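Local atomic coordinates of bacteriophage virulence determinant (Salmonella enterica subsp. enterica serovar Typhimurium str. 14028S, PDB entry 6GGR), a protein that is probably a zinc-dependent protease of the PipA effector family, thought to cleave host NF-kappaB transcription factors during infection. Residues Ser163-Val168 with Glu189-Ile194. Residues are numbered along the deposited sequence; the frame is centred on the assembly and turned at random.
Sequences SFIHQV and EYTNII. Unlike the reference sequence in segment 163-168: Gln167 (reference Glu).
Thr191 OG1 lies against the backbone of His166, 3.5 Å from its CA, while its hydrogen bond goes back to Val187 O, one turn earlier in its own helix. The torsion of Thr191 sorts the two branches: with chi1 at -59°, OG1 stands beside the backbone N, where it meets that carbonyl, and CG2 swings to the other side, toward Ile165. The hydroxyl also touches the start of the histidine side chain, with His166 CB 3.9 Å from Thr191 OG1, and the two side chains cross at about a right angle. Thr191 OG1 sits obliquely by the imidazole, 4.0 Å from His166 ND1, but no hydrogen bond joins them; ND1 is buried and has no partner in the model.

The rest of the contact is apolar. Ile165 CG2 is the shared touching point, 4.1 Å from Thr191 CG2 and equally 4.1 Å from Ile194 CG2, so one methyl bridges two successive turns of 189-194. His166 and Thr191 are the nearest pair by CA atoms, 5.7 Å apart. The axes of the two short segments come within 9.2 Å, and their N-to-C directions are 133° apart, nearer antiparallel than parallel.

His166, His170 and Asp177 are the zinc ligands seen in this protein, although no zinc is bound to this chain here. The first two belong to an HExxH-type metalloprotease motif in which Gln167 replaces the reference glutamate. Thr191 packs on His166, the residue that opens the motif, so helix 186-197 lies directly against the metal-binding helix. His166 NE2 makes a weak hydrogen bond to the backbone of another protein's chain.

In the fold, helix 160-173 lies between helix 186-197 and helix 64-84, which Phe164 and Ile165 touch; helix 186-197 in turn packs through Tyr190 and Ile194 on helix 86-100.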
# COMPACT_ATOMS: atom_id res chain seq x y z
N SER B 163 2.98 8.75 8.52
CA SER B 163 3.49 7.75 7.59
C SER B 163 4.91 7.33 7.97
O SER B 163 5.23 6.13 7.95
CB SER B 163 3.46 8.30 6.16
OG SER B 163 2.17 8.75 5.81
N PHE B 164 5.76 8.29 8.30
CA PHE B 164 7.13 7.98 8.69
C PHE B 164 7.16 7.13 9.95
O PHE B 164 7.86 6.12 10.02
CB PHE B 164 7.93 9.27 8.88
CG PHE B 164 8.55 9.80 7.62
CD1 PHE B 164 7.80 9.98 6.47
CD2 PHE B 164 9.89 10.13 7.59
CE1 PHE B 164 8.37 10.46 5.32
CE2 PHE B 164 10.47 10.62 6.44
CZ PHE B 164 9.71 10.79 5.30
N ILE B 165 6.40 7.53 10.97
CA ILE B 165 6.39 6.80 12.24
C ILE B 165 5.81 5.40 12.04
O ILE B 165 6.31 4.42 12.61
CB ILE B 165 5.62 7.59 13.31
CG1 ILE B 165 6.33 8.91 13.63
CG2 ILE B 165 5.42 6.75 14.57
CD1 ILE B 165 7.75 8.75 14.15
N HIS B 166 4.76 5.29 11.24
CA HIS B 166 4.16 3.98 10.98
C HIS B 166 5.19 3.02 10.39
O HIS B 166 5.32 1.88 10.84
CB HIS B 166 2.97 4.13 10.04
CG HIS B 166 2.22 2.86 9.81
ND1 HIS B 166 1.00 2.59 10.39
CD2 HIS B 166 2.52 1.77 9.07
CE1 HIS B 166 0.58 1.40 10.01
NE2 HIS B 166 1.48 0.88 9.21
N GLN B 167 5.93 3.47 9.38
CA GLN B 167 6.92 2.59 8.76
C GLN B 167 8.07 2.30 9.71
O GLN B 167 8.58 1.17 9.75
CB GLN B 167 7.45 3.21 7.46
CG GLN B 167 6.40 3.45 6.40
CD GLN B 167 5.61 2.21 6.05
OE1 GLN B 167 6.09 1.09 6.20
NE2 GLN B 167 4.38 2.40 5.60
N VAL B 168 8.50 3.30 10.48
CA VAL B 168 9.58 3.08 11.44
C VAL B 168 9.14 2.11 12.52
O VAL B 168 9.91 1.24 12.95
CB VAL B 168 10.04 4.43 12.04
CG1 VAL B 168 10.97 4.21 13.24
CG2 VAL B 168 10.75 5.26 10.97
N GLU B 189 -1.67 1.08 16.61
CA GLU B 189 -1.86 1.51 17.99
C GLU B 189 -0.61 2.21 18.51
O GLU B 189 -0.70 3.29 19.11
CB GLU B 189 -2.24 0.32 18.87
CG GLU B 189 -3.59 -0.29 18.51
CD GLU B 189 -4.33 -0.88 19.69
OE1 GLU B 189 -3.73 -0.98 20.78
OE2 GLU B 189 -5.51 -1.25 19.52
N TYR B 190 0.56 1.62 18.28
CA TYR B 190 1.82 2.30 18.61
C TYR B 190 1.88 3.67 17.96
O TYR B 190 2.21 4.67 18.62
CB TYR B 190 3.01 1.45 18.15
CG TYR B 190 3.53 0.45 19.16
CD1 TYR B 190 3.71 0.79 20.50
CD2 TYR B 190 3.86 -0.84 18.77
CE1 TYR B 190 4.19 -0.13 21.41
CE2 TYR B 190 4.34 -1.77 19.67
CZ TYR B 190 4.51 -1.41 20.99
OH TYR B 190 4.99 -2.33 21.89
N THR B 191 1.59 3.74 16.66
CA THR B 191 1.67 5.01 15.95
C THR B 191 0.71 6.03 16.55
O THR B 191 1.09 7.19 16.76
CB THR B 191 1.40 4.79 14.46
OG1 THR B 191 2.36 3.87 13.93
CG2 THR B 191 1.50 6.10 13.68
N ASN B 192 -0.52 5.62 16.85
CA ASN B 192 -1.47 6.53 17.48
C ASN B 192 -0.92 7.10 18.78
O ASN B 192 -1.02 8.31 19.03
CB ASN B 192 -2.80 5.82 17.75
CG ASN B 192 -3.62 5.59 16.49
OD1 ASN B 192 -3.36 6.17 15.44
ND2 ASN B 192 -4.64 4.75 16.61
N ILE B 193 -0.34 6.24 19.62
CA ILE B 193 0.13 6.67 20.94
C ILE B 193 1.33 7.60 20.80
O ILE B 193 1.42 8.63 21.48
CB ILE B 193 0.47 5.45 21.80
CG1 ILE B 193 -0.78 4.60 22.02
CG2 ILE B 193 1.07 5.89 23.14
CD1 ILE B 193 -0.50 3.21 22.59
N ILE B 194 2.29 7.22 19.96
CA ILE B 194 3.49 8.03 19.77
C ILE B 194 3.11 9.43 19.29
O ILE B 194 3.59 10.44 19.82
CB ILE B 194 4.44 7.33 18.78
CG1 ILE B 194 4.95 6.03 19.39
CG2 ILE B 194 5.61 8.24 18.41
CD1 ILE B 194 5.64 5.11 18.40